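Local coordinates for protein L-lactate dehydrogenase (Trichomonas vaginalis, PDB 4UUL) that interconverts L-lactate and pyruvate with NAD, as a lactate dehydrogenase that belongs by sequence to the malate dehydrogenase family, at residues F257-G262 against P288-K293; I180-N185 against V284-C289; N104-K109 against L328-Q333; P121-L126 against P148-S153; S155-N160 against A242-A247. The protein carries 1 engineered substitution. All coordinates share one frame; numbering follows the deposited sequence.

Contact 1 (F257-G262 against P288-K293); sequences FGTAPG and PCNVDK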
# COMPACT_ATOMS: atom_id res chain seq x y z
N PHE B 257 -10.57 10.80 13.72
CA PHE B 257 -11.53 9.97 14.49
C PHE B 257 -11.14 9.69 15.92
O PHE B 257 -11.93 9.12 16.67
CB PHE B 257 -11.82 8.65 13.76
CG PHE B 257 -12.27 8.85 12.35
CD1 PHE B 257 -13.51 9.42 12.10
CD2 PHE B 257 -11.47 8.51 11.28
CE1 PHE B 257 -13.93 9.66 10.83
CE2 PHE B 257 -11.91 8.73 9.98
CZ PHE B 257 -13.13 9.30 9.78
N GLY B 258 -9.95 10.13 16.33
CA GLY B 258 -9.53 9.96 17.71
C GLY B 258 -8.55 8.83 17.92
O GLY B 258 -8.47 7.90 17.13
N THR B 259 -7.77 8.96 18.98
CA THR B 259 -6.82 7.92 19.38
C THR B 259 -7.44 6.97 20.39
O THR B 259 -8.49 7.26 20.98
CB THR B 259 -5.56 8.58 19.95
OG1 THR B 259 -5.92 9.52 20.98
CG2 THR B 259 -4.79 9.28 18.87
N ALA B 260 -6.76 5.84 20.59
CA ALA B 260 -7.23 4.74 21.44
C ALA B 260 -6.80 4.96 22.88
O ALA B 260 -5.91 5.73 23.14
CB ALA B 260 -6.66 3.43 20.92
N PRO B 261 -7.46 4.30 23.84
CA PRO B 261 -7.09 4.52 25.25
C PRO B 261 -5.61 4.21 25.47
O PRO B 261 -5.11 3.18 25.05
CB PRO B 261 -7.99 3.55 26.02
CG PRO B 261 -9.17 3.35 25.11
CD PRO B 261 -8.59 3.36 23.73
N GLY B 262 -4.91 5.15 26.09
CA GLY B 262 -3.52 4.94 26.41
C GLY B 262 -2.58 5.29 25.27
O GLY B 262 -1.36 5.39 25.46
N PRO B 288 3.91 14.93 22.47
CA PRO B 288 3.07 13.74 22.70
C PRO B 288 1.60 14.15 22.72
O PRO B 288 1.21 15.03 23.51
CB PRO B 288 3.53 13.23 24.05
CG PRO B 288 3.96 14.50 24.78
CD PRO B 288 4.53 15.45 23.69
N CYS B 289 0.80 13.55 21.84
CA CYS B 289 -0.58 13.94 21.67
C CYS B 289 -1.55 12.79 21.77
O CYS B 289 -1.21 11.62 21.50
CB CYS B 289 -0.80 14.62 20.30
SG CYS B 289 0.07 16.20 20.10
N ASN B 290 -2.78 13.13 22.13
CA ASN B 290 -3.90 12.27 21.84
C ASN B 290 -4.96 13.07 21.08
O ASN B 290 -4.77 14.27 20.85
CB ASN B 290 -4.41 11.54 23.09
CG ASN B 290 -4.79 12.43 24.20
OD1 ASN B 290 -5.32 13.52 24.03
ND2 ASN B 290 -4.58 11.90 25.42
N VAL B 291 -5.98 12.39 20.56
CA VAL B 291 -6.99 13.09 19.76
C VAL B 291 -8.34 12.62 20.27
O VAL B 291 -8.56 11.42 20.47
CB VAL B 291 -6.87 12.79 18.25
CG1 VAL B 291 -7.85 13.65 17.50
CG2 VAL B 291 -5.47 13.05 17.79
N ASP B 292 -9.24 13.55 20.54
CA ASP B 292 -10.54 13.15 21.06
C ASP B 292 -11.48 12.74 19.95
O ASP B 292 -11.12 12.79 18.77
CB ASP B 292 -11.13 14.25 21.95
CG ASP B 292 -11.45 15.54 21.23
OD1 ASP B 292 -11.72 15.51 20.03
OD2 ASP B 292 -11.50 16.58 21.91
N LYS B 293 -12.66 12.25 20.29
CA LYS B 293 -13.59 11.71 19.31
C LYS B 293 -14.12 12.80 18.39
O LYS B 293 -14.68 12.50 17.34
CB LYS B 293 -14.76 11.01 20.01
CG LYS B 293 -14.33 9.87 20.89
CD LYS B 293 -13.64 8.76 20.12
CE LYS B 293 -13.39 7.54 21.01
NZ LYS B 293 -12.05 6.93 20.74
O HOH W 1 -14.74 9.73 16.19
O HOH W 2 -11.26 6.59 18.19
O HOH W 3 -10.40 9.37 21.05
O HOH W 4 -10.06 6.24 23.02
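Val-291 O is gripped twice: by the backbone N-H of Thr-259 at 3.0 Å, with an N-H...O angle of 162°, and by water 3, which donates a hydrogen bond to it. The site is where helix 242-257 of the alpha/beta C-terminal domain ends and its exit loop runs against the end of strand 284-291 and the residues just after it. The touching parts run roughly antiparallel, their end-to-end directions 143° apart. Thr-259 and Val-291 bond in both directions, since Val-291 N in turn donates to Thr-259 OG1 at 2.9 Å, with an almost straight angle of 171°. Thr-259 CG2, anti to the carbonyl carbon, meets Val-291 CG2 at 4.0 Å, an apolar touch flanking the polar pair. Strand 265-270 packs against both residues, with Leu-265 on Thr-259 and Met-267 on Val-291. Gly-258 makes the turn out of the helix with positive phi, and its CA approaches Val-291 O to 3.3 Å, so the two backbones meet with no side chain between them. Beyond the direct bonds, waters link the segments. Lys-293, its chain bent at chi2 and chi4, curls back toward the loop and donates from NZ to waters 2, 3 and 4. Water 2 donates to Phe-257 O, while waters 3 and 4 both donate to Thr-259 O. Water 3 therefore touches three groups at once: Thr-259 O and Val-291 O as acceptors, each at 2.8 Å, and Lys-293 NZ as donor at 3.0 Å.

Contact 2 (I180-N185 against V284-C289); sequences IIVWGN and VFSFPC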
# COMPACT_ATOMS: atom_id res chain seq x y z
N ILE B 180 7.18 6.20 24.38
CA ILE B 180 8.27 6.82 23.61
C ILE B 180 7.72 8.06 22.90
O ILE B 180 6.64 8.02 22.34
CB ILE B 180 8.86 5.84 22.59
CG1 ILE B 180 9.52 4.67 23.32
CG2 ILE B 180 9.82 6.56 21.66
CD1 ILE B 180 10.04 3.60 22.38
N ILE B 181 8.47 9.17 22.93
CA ILE B 181 7.98 10.40 22.34
C ILE B 181 9.07 11.02 21.48
O ILE B 181 10.24 11.01 21.86
CB ILE B 181 7.63 11.43 23.44
CG1 ILE B 181 6.67 10.82 24.47
CG2 ILE B 181 7.08 12.72 22.82
CD1 ILE B 181 6.59 11.65 25.72
N VAL B 182 8.67 11.60 20.35
CA VAL B 182 9.58 12.39 19.53
C VAL B 182 9.12 13.84 19.66
O VAL B 182 7.97 14.16 19.37
CB VAL B 182 9.53 11.93 18.06
CG1 VAL B 182 10.22 12.89 17.25
CG2 VAL B 182 10.12 10.54 17.97
N TRP B 183 9.99 14.70 20.20
CA TRP B 183 9.61 16.08 20.45
C TRP B 183 10.34 17.05 19.50
O TRP B 183 11.50 16.80 19.12
CB TRP B 183 10.02 16.54 21.87
CG TRP B 183 9.59 15.77 23.06
CD1 TRP B 183 10.14 14.61 23.53
CD2 TRP B 183 8.62 16.18 24.03
NE1 TRP B 183 9.56 14.27 24.74
CE2 TRP B 183 8.63 15.22 25.07
CE3 TRP B 183 7.73 17.26 24.11
CZ2 TRP B 183 7.80 15.33 26.18
CZ3 TRP B 183 6.95 17.39 25.26
CH2 TRP B 183 6.99 16.43 26.25
N GLY B 184 9.70 18.17 19.22
CA GLY B 184 10.40 19.29 18.62
C GLY B 184 10.41 19.26 17.12
O GLY B 184 9.39 19.00 16.46
N ASN B 185 11.58 19.57 16.58
CA ASN B 185 11.81 19.66 15.12
C ASN B 185 12.21 18.30 14.57
O ASN B 185 12.67 17.46 15.25
CB ASN B 185 12.93 20.65 14.85
CG ASN B 185 12.94 21.19 13.44
OD1 ASN B 185 12.04 20.85 12.63
ND2 ASN B 185 13.97 21.99 13.10
N VAL B 284 5.70 25.28 14.98
CA VAL B 284 5.06 23.97 14.93
C VAL B 284 6.07 23.01 15.54
O VAL B 284 7.22 22.94 15.10
CB VAL B 284 4.67 23.62 13.49
CG1 VAL B 284 4.21 22.15 13.38
CG2 VAL B 284 3.63 24.57 12.98
N PHE B 285 5.64 22.26 16.57
CA PHE B 285 6.56 21.54 17.46
C PHE B 285 5.95 20.16 17.72
O PHE B 285 4.75 20.08 18.00
CB PHE B 285 6.65 22.38 18.74
CG PHE B 285 7.74 21.97 19.72
CD1 PHE B 285 7.57 20.89 20.61
CD2 PHE B 285 8.90 22.72 19.81
CE1 PHE B 285 8.56 20.56 21.50
CE2 PHE B 285 9.88 22.37 20.72
CZ PHE B 285 9.73 21.32 21.55
N SER B 286 6.75 19.10 17.61
CA SER B 286 6.22 17.78 17.89
C SER B 286 6.06 17.57 19.40
O SER B 286 6.99 17.82 20.18
CB SER B 286 7.12 16.70 17.29
OG SER B 286 6.53 15.43 17.50
N PHE B 287 4.84 17.21 19.78
CA PHE B 287 4.47 16.91 21.18
C PHE B 287 3.88 15.51 21.27
O PHE B 287 3.35 15.01 20.26
CB PHE B 287 3.35 17.84 21.65
CG PHE B 287 3.76 19.27 21.97
CD1 PHE B 287 4.28 19.61 23.18
CD2 PHE B 287 3.60 20.27 21.04
CE1 PHE B 287 4.62 20.90 23.51
CE2 PHE B 287 3.92 21.60 21.35
CZ PHE B 287 4.41 21.90 22.59
N PRO B 288 3.91 14.93 22.47
CA PRO B 288 3.07 13.74 22.70
C PRO B 288 1.60 14.15 22.72
O PRO B 288 1.21 15.03 23.51
CB PRO B 288 3.53 13.23 24.05
CG PRO B 288 3.96 14.50 24.78
CD PRO B 288 4.53 15.45 23.69
N CYS B 289 0.80 13.55 21.84
CA CYS B 289 -0.58 13.94 21.67
C CYS B 289 -1.55 12.79 21.77
O CYS B 289 -1.21 11.62 21.50
CB CYS B 289 -0.80 14.62 20.30
SG CYS B 289 0.07 16.20 20.10
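A single antiparallel bridge, the hydrogen-bonded pair Gly-184 and Ser-286, joins the end of strand 177-183 to strand 284-291 and so links two antiparallel sheets of the C-terminal domain. Gly-184 lies two residues before His-186, the predicted proton acceptor. The strand axes run 160° apart. Gly-184 N donates to Ser-286 O and Ser-286 N to Gly-184 O, each at 2.9 Å. A third bond comes from the side chain: Ser-286 OG, anti to the backbone N, reaches across to Val-182 O at 2.7 Å, approaching from above the carbonyl plane.

Aromatic rings close over the backbone. Gly-184 CA sits above the centre of the Phe-285 ring, 3.5 Å from its centroid and only 7° off the normal, a CH-pi contact with bare backbone. Beside it, Trp-183 CE3 comes to the edge of that ring, near its plane. The indole takes a second CH-pi contact on its six-membered ring, where Pro-288 CD lies 3.7 Å from the centroid, 19° off the normal. Ile-181 CG2 lies over the same indole face, toward its rim, and meets Pro-288 CB at 3.8 Å, so isoleucine and proline form one apolar patch under the tryptophan. Trp-183 NE1 bonds to Asp-193 beyond the segments.

All eight touching residues are buried. The paired N-H and C=O groups of the bridge, together with the Ser-286 hydroxyl and Val-182 O, thus satisfy one another in a largely apolar setting beside the Phe-285 and Trp-183 rings.

Contact 3 (N104-K109 against L328-Q333); sequences NSVIFK and LNHLAQ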
# COMPACT_ATOMS: atom_id res chain seq x y z
N ASN B 104 11.70 26.27 0.07
CA ASN B 104 10.38 25.75 0.40
C ASN B 104 9.41 26.82 0.91
O ASN B 104 8.21 26.64 0.87
CB ASN B 104 10.49 24.56 1.35
CG ASN B 104 10.84 23.31 0.59
OD1 ASN B 104 9.97 22.71 -0.02
ND2 ASN B 104 12.09 22.96 0.56
N SER B 105 9.95 27.91 1.48
CA SER B 105 9.09 28.92 2.04
C SER B 105 8.12 29.45 0.99
O SER B 105 6.96 29.67 1.29
CB SER B 105 9.90 30.04 2.72
OG SER B 105 10.59 30.84 1.76
N VAL B 106 8.58 29.64 -0.25
CA VAL B 106 7.73 30.18 -1.29
C VAL B 106 6.57 29.20 -1.62
O VAL B 106 5.41 29.57 -1.73
CB VAL B 106 8.56 30.48 -2.54
CG1 VAL B 106 7.64 30.88 -3.70
CG2 VAL B 106 9.64 31.59 -2.25
N ILE B 107 6.94 27.94 -1.78
CA ILE B 107 5.99 26.86 -2.06
C ILE B 107 4.88 26.84 -1.03
O ILE B 107 3.70 26.83 -1.35
CB ILE B 107 6.74 25.51 -2.05
CG1 ILE B 107 7.79 25.47 -3.17
CG2 ILE B 107 5.78 24.34 -2.15
CD1 ILE B 107 7.31 25.96 -4.50
N PHE B 108 5.29 26.84 0.23
CA PHE B 108 4.35 26.69 1.32
C PHE B 108 3.55 27.98 1.60
O PHE B 108 2.39 27.90 2.00
CB PHE B 108 4.99 26.04 2.53
CG PHE B 108 5.15 24.57 2.30
CD1 PHE B 108 6.25 24.06 1.66
CD2 PHE B 108 4.10 23.73 2.60
CE1 PHE B 108 6.33 22.69 1.35
CE2 PHE B 108 4.19 22.36 2.32
CZ PHE B 108 5.28 21.86 1.67
N LYS B 109 4.13 29.14 1.29
CA LYS B 109 3.32 30.33 1.30
C LYS B 109 2.19 30.17 0.26
O LYS B 109 1.00 30.44 0.54
CB LYS B 109 4.20 31.55 0.96
CG LYS B 109 3.42 32.82 0.63
CD LYS B 109 4.31 34.04 0.47
CE LYS B 109 3.58 35.31 0.15
NZ LYS B 109 2.81 35.22 -1.07
N LEU B 328 10.94 33.36 6.89
CA LEU B 328 10.30 34.68 6.77
C LEU B 328 11.23 35.73 6.17
O LEU B 328 10.82 36.52 5.35
CB LEU B 328 9.71 35.15 8.11
CG LEU B 328 8.51 34.31 8.59
CD1 LEU B 328 8.06 34.81 9.94
CD2 LEU B 328 7.34 34.36 7.63
N ASN B 329 12.50 35.65 6.50
CA ASN B 329 13.44 36.59 5.92
C ASN B 329 13.59 36.38 4.41
O ASN B 329 13.65 37.33 3.64
CB ASN B 329 14.81 36.47 6.59
CG ASN B 329 15.88 37.31 5.86
OD1 ASN B 329 15.81 38.53 5.87
ND2 ASN B 329 16.83 36.65 5.17
N HIS B 330 13.65 35.12 3.98
CA HIS B 330 13.74 34.85 2.55
C HIS B 330 12.54 35.47 1.82
O HIS B 330 12.69 36.13 0.78
CB HIS B 330 13.81 33.34 2.30
CG HIS B 330 13.93 32.99 0.85
ND1 HIS B 330 15.12 33.05 0.17
CD2 HIS B 330 13.01 32.49 -0.02
CE1 HIS B 330 14.93 32.67 -1.08
NE2 HIS B 330 13.66 32.34 -1.23
N LEU B 331 11.34 35.21 2.32
CA LEU B 331 10.14 35.75 1.72
C LEU B 331 10.23 37.27 1.68
O LEU B 331 9.85 37.89 0.68
CB LEU B 331 8.90 35.28 2.46
CG LEU B 331 8.64 33.76 2.32
CD1 LEU B 331 7.47 33.41 3.22
CD2 LEU B 331 8.31 33.35 0.91
N ALA B 332 10.68 37.91 2.76
CA ALA B 332 10.77 39.37 2.80
C ALA B 332 11.76 39.89 1.80
O ALA B 332 11.54 40.91 1.16
CB ALA B 332 11.12 39.83 4.19
N GLN B 333 12.88 39.19 1.62
CA GLN B 333 13.87 39.65 0.68
C GLN B 333 13.35 39.55 -0.75
O GLN B 333 13.61 40.40 -1.58
CB GLN B 333 15.16 38.83 0.81
CG GLN B 333 15.92 39.04 2.09
CD GLN B 333 16.33 40.44 2.33
OE1 GLN B 333 16.59 41.19 1.40
NE2 GLN B 333 16.40 40.81 3.61
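The helical segments 104-109 and 328-333 stand nearly perpendicular, with axes 82° apart and 9.4 Å at closest approach; Val-106 and Leu-331 have the nearest CA atoms, at 6.8 Å. Leu-331 has the largest share of the contact. Its CG, anti to the carbonyl carbon (chi1 -67°), lies 3.6 Å from Ser-105 OG. From there CD2 reaches three residues of the opposite helix: Ser-105 OG at 3.5 Å, Val-106 CG2 at 3.9 Å, and the aliphatic CD of Lys-109 at 4.1 Å. The junction joins the NAD-binding Rossmann domain, through helix 97-118, to the long C-terminal helix 307-337, near the surface, the centre of the contact about 20 Å from the centre of the chain. No hydrogen bond crosses it. Ser-105 OG, although it faces carbon atoms here, has its polar partner in its own helix, the carbonyl of Ser-102, and the amine of Lys-109 forms a salt bridge with Glu-113. The segment begins with Asn-104, predicted to bind NAD(+). On the flank of Leu-331, the imidazole of His-330 offers CD2 to the serine, and Val-106 CG2 lies at the ring edge, near its plane, 4.1 Å from His-330 CD2.

Contact 4 (P121-L126 against P148-S153); sequences PSVKVL and PENFSS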
# COMPACT_ATOMS: atom_id res chain seq x y z
N PRO B 121 -13.37 25.16 5.44
CA PRO B 121 -12.79 25.74 6.65
C PRO B 121 -12.39 24.69 7.68
O PRO B 121 -11.65 25.00 8.59
CB PRO B 121 -13.93 26.63 7.21
CG PRO B 121 -14.79 26.90 6.09
CD PRO B 121 -14.69 25.75 5.13
N SER B 122 -12.93 23.49 7.53
CA SER B 122 -12.65 22.37 8.42
C SER B 122 -11.48 21.51 7.98
O SER B 122 -11.16 20.51 8.62
CB SER B 122 -13.89 21.50 8.56
OG SER B 122 -14.39 21.19 7.27
N VAL B 123 -10.82 21.91 6.91
CA VAL B 123 -9.76 21.07 6.35
C VAL B 123 -8.69 20.70 7.38
O VAL B 123 -8.23 21.54 8.14
CB VAL B 123 -9.10 21.75 5.09
CG1 VAL B 123 -8.38 23.05 5.47
CG2 VAL B 123 -8.18 20.82 4.29
N LYS B 124 -8.23 19.45 7.34
CA LYS B 124 -7.11 19.01 8.14
C LYS B 124 -5.90 18.80 7.22
O LYS B 124 -5.89 17.90 6.36
CB LYS B 124 -7.47 17.72 8.93
CG LYS B 124 -8.54 18.01 9.98
CD LYS B 124 -8.92 16.89 10.89
CE LYS B 124 -9.64 17.48 12.10
NZ LYS B 124 -9.93 16.50 13.08
N VAL B 125 -4.88 19.60 7.43
CA VAL B 125 -3.72 19.69 6.59
C VAL B 125 -2.54 19.05 7.33
O VAL B 125 -2.09 19.55 8.35
CB VAL B 125 -3.36 21.15 6.26
CG1 VAL B 125 -2.17 21.24 5.34
CG2 VAL B 125 -4.57 21.87 5.71
N LEU B 126 -2.06 17.93 6.79
CA LEU B 126 -0.91 17.21 7.29
C LEU B 126 0.29 17.49 6.39
O LEU B 126 0.32 17.09 5.22
CB LEU B 126 -1.20 15.73 7.33
CG LEU B 126 -0.04 14.84 7.77
CD1 LEU B 126 0.55 15.27 9.12
CD2 LEU B 126 -0.46 13.39 7.82
N PRO B 148 -4.98 27.63 13.51
CA PRO B 148 -3.97 26.63 13.89
C PRO B 148 -4.47 25.19 13.94
O PRO B 148 -3.73 24.26 13.59
CB PRO B 148 -3.47 27.15 15.26
CG PRO B 148 -3.69 28.65 15.18
CD PRO B 148 -5.00 28.81 14.41
N GLU B 149 -5.72 24.99 14.32
CA GLU B 149 -6.31 23.67 14.40
C GLU B 149 -6.37 22.94 13.04
O GLU B 149 -6.59 21.74 12.99
CB GLU B 149 -7.72 23.82 15.00
CG GLU B 149 -7.75 24.23 16.49
CD GLU B 149 -7.19 25.65 16.80
OE1 GLU B 149 -7.46 26.62 16.04
OE2 GLU B 149 -6.46 25.74 17.82
N ASN B 150 -6.21 23.69 11.95
CA ASN B 150 -6.23 23.08 10.64
C ASN B 150 -4.91 22.44 10.20
O ASN B 150 -4.88 21.83 9.13
CB ASN B 150 -6.63 24.11 9.57
CG ASN B 150 -8.05 24.66 9.73
OD1 ASN B 150 -8.23 25.76 10.22
ND2 ASN B 150 -9.05 23.89 9.33
N PHE B 151 -3.85 22.58 11.00
CA PHE B 151 -2.50 22.21 10.55
C PHE B 151 -1.77 21.32 11.51
O PHE B 151 -1.78 21.53 12.72
CB PHE B 151 -1.64 23.49 10.39
CG PHE B 151 -2.10 24.36 9.25
CD1 PHE B 151 -1.64 24.16 7.97
CD2 PHE B 151 -3.02 25.37 9.46
CE1 PHE B 151 -2.10 24.93 6.91
CE2 PHE B 151 -3.50 26.16 8.40
CZ PHE B 151 -3.03 25.94 7.13
N SER B 152 -1.02 20.37 10.96
CA SER B 152 -0.08 19.59 11.74
C SER B 152 1.01 19.05 10.81
O SER B 152 0.85 19.10 9.60
CB SER B 152 -0.78 18.47 12.52
OG SER B 152 -1.34 17.51 11.67
N SER B 153 2.08 18.54 11.41
CA SER B 153 3.17 17.96 10.68
C SER B 153 3.50 16.57 11.20
O SER B 153 3.14 16.19 12.31
CB SER B 153 4.41 18.85 10.71
OG SER B 153 4.99 18.99 12.00
O HOH W 5 -10.66 27.00 10.16
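Asn-150 ND2 spends both its protons on the facing backbone, donating to Val-123 O at 2.8 Å and Pro-121 O at 2.9 Å. The first bond is nearly straight (169°), with its acceptor in the amide plane; the second is more bent (150°), and ND2 stands above the plane of the proline carbonyl. The other end of the amide is also used: OD1 accepts from water 5, which donates to Pro-121 O as well, and from the backbone N of Lys-147. Strand residues 124-126 and 151-153 are neighbours in the parallel Rossmann sheet, joined through helix 132-141 in a beta-alpha-beta crossover. Their ladder begins on the same asparagine, with Val-125 N donating to Asn-150 O at 2.8 Å, and goes on with Ser-152 N to Val-125 O at 2.9 Å. On the face shared by Val-125 and Phe-151 the side chains lie side by side, CB to CD1 at 3.9 Å. On the other face Ser-152 OG bonds to His-251 NE2, while Lys-124 NZ bonds to Trp-255 O and Gly-295 O. Asparagine thus extends the strand pairing: its amide takes up two carbonyls ahead of strand 124-127, where the partner chain is still in the 3-10 segment 148-150, before its strand starts.

Contact 5 (S155-N160 against A242-A247); sequences SMLDQN and ASPTKA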
# COMPACT_ATOMS: atom_id res chain seq x y z
N SER B 155 5.43 13.51 12.54
CA SER B 155 6.57 12.98 13.31
C SER B 155 6.38 11.48 13.62
O SER B 155 7.29 10.87 14.17
CB SER B 155 6.84 13.84 14.55
OG SER B 155 5.69 13.92 15.29
N MET B 156 5.29 10.87 13.13
CA MET B 156 5.08 9.45 13.48
C MET B 156 6.04 8.45 12.83
O MET B 156 6.20 7.36 13.35
CB MET B 156 3.63 9.01 13.19
CG MET B 156 2.70 9.32 14.35
SD MET B 156 3.10 8.51 15.90
CE MET B 156 3.05 6.80 15.36
N LEU B 157 6.66 8.79 11.70
CA LEU B 157 7.66 7.90 11.16
C LEU B 157 8.79 7.72 12.15
O LEU B 157 9.27 6.59 12.37
CB LEU B 157 8.20 8.38 9.82
CG LEU B 157 9.31 7.58 9.15
CD1 LEU B 157 8.91 6.10 8.97
CD2 LEU B 157 9.72 8.22 7.86
N ASP B 158 9.26 8.82 12.72
CA ASP B 158 10.34 8.72 13.69
C ASP B 158 9.92 8.00 14.97
O ASP B 158 10.69 7.21 15.53
CB ASP B 158 10.83 10.11 14.02
CG ASP B 158 11.07 10.91 12.79
OD1 ASP B 158 10.09 11.51 12.21
OD2 ASP B 158 12.26 10.93 12.43
N GLN B 159 8.68 8.23 15.39
CA GLN B 159 8.18 7.49 16.54
C GLN B 159 8.15 5.99 16.26
O GLN B 159 8.58 5.19 17.09
CB GLN B 159 6.78 7.98 16.96
CG GLN B 159 6.25 7.17 18.11
CD GLN B 159 4.97 7.69 18.71
OE1 GLN B 159 4.92 8.87 19.08
NE2 GLN B 159 4.00 6.85 18.94
N ASN B 160 7.63 5.59 15.11
CA ASN B 160 7.55 4.19 14.74
C ASN B 160 8.94 3.58 14.67
O ASN B 160 9.15 2.44 15.15
CB ASN B 160 6.75 3.98 13.45
CG ASN B 160 5.28 4.19 13.66
OD1 ASN B 160 4.76 4.02 14.77
ND2 ASN B 160 4.58 4.50 12.60
N ALA B 242 6.84 3.42 1.59
CA ALA B 242 5.82 2.72 2.33
C ALA B 242 5.78 3.12 3.79
O ALA B 242 4.69 3.27 4.33
CB ALA B 242 5.98 1.23 2.20
N SER B 243 6.93 3.30 4.44
CA SER B 243 6.94 3.63 5.86
C SER B 243 6.42 5.05 6.17
O SER B 243 5.64 5.19 7.10
CB SER B 243 8.27 3.27 6.55
OG SER B 243 9.32 3.96 5.95
N PRO B 244 6.83 6.09 5.41
CA PRO B 244 6.18 7.40 5.68
C PRO B 244 4.70 7.37 5.33
O PRO B 244 3.92 8.04 5.99
CB PRO B 244 6.97 8.38 4.82
CG PRO B 244 7.70 7.56 3.81
CD PRO B 244 7.97 6.24 4.49
N THR B 245 4.30 6.58 4.34
CA THR B 245 2.89 6.50 3.99
C THR B 245 2.10 5.90 5.15
O THR B 245 1.03 6.39 5.52
CB THR B 245 2.68 5.68 2.71
OG1 THR B 245 3.30 6.33 1.59
CG2 THR B 245 1.22 5.53 2.41
N LYS B 246 2.62 4.81 5.73
CA LYS B 246 1.99 4.14 6.86
C LYS B 246 1.80 5.16 8.00
O LYS B 246 0.75 5.26 8.61
CB LYS B 246 2.81 2.93 7.27
CG LYS B 246 2.20 2.07 8.38
CD LYS B 246 2.47 2.53 9.79
CE LYS B 246 1.76 1.60 10.78
NZ LYS B 246 2.09 1.95 12.18
N ALA B 247 2.86 5.90 8.33
CA ALA B 247 2.80 6.89 9.39
C ALA B 247 1.81 8.01 9.06
O ALA B 247 1.11 8.49 9.94
CB ALA B 247 4.19 7.49 9.61
O HOH W 6 5.99 4.42 9.95
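Helices 156-160 and 242-247 cross with axes 107° apart and 8.9 Å at closest approach, and Leu-157 and Ala-247 bring their CA atoms to 5.3 Å. The small Ala-247 lets the backbones come this near: its CB presses on the first turn of the other helix, 3.5 Å from Leu-157 N and 3.9 Å from Met-156 CB. Leu-157, with CG anti to the backbone N (chi1 178°), spreads its two methyls over the facing helix. CD1 lies against Ser-243, 3.7 Å from OG, and CD2 lies alongside the ring of Pro-244, 4.1 Å from its CB. Pro-244 in turn packs on Ile-16, a residue that contacts NADH in another structure of this protein. The polar margin is organised by shared acceptors. Asn-160 ND2 donates to water 6 at 3.0 Å, and the water donates to Ser-243 O. Another bond from ND2 goes to Gln-250 OE1, which also accepts from Lys-246 NZ; the two nitrogens lie 3.6 Å apart. Lys-246 NZ further donates to Cys-59 O of the second subunit, so the junction lies partly at the dimer interface. On the same first helix Asp-158 OD1 bonds to His-186 NE2, the Asp-His pair familiar in lactate and malate dehydrogenases. The apolar crossing and its water bridge therefore join the Asp-bearing helix to one that meets both the cofactor side and the neighbouring subunit.

Contacts 1 and 2 share Pro-288 and Cys-289 on strand 284-291, their centres 15 Å apart. Contact 5 meets contact 2 through a probable hydrogen bond, Ser-286 OG to Ser-155 OG at 2.8 Å, and through Val-182 CG2 packing on Gln-159. Segment 180-185 leads directly to His-186, the predicted proton acceptor, and contact 5 holds Asp-158, its hydrogen-bond partner. Contact 4 ends where contact 5 begins, with Leu-154, an NADH-contacting residue, between them; it also touches contact 2, Val-284 CG1 to Ser-153 OG at 3.5 Å. Contact 3, which joins the NAD-binding domain to helix 307-337, has contact 4 as its nearest neighbour, 20 Å between centres, and lies 34 Å from the centre of contact 1.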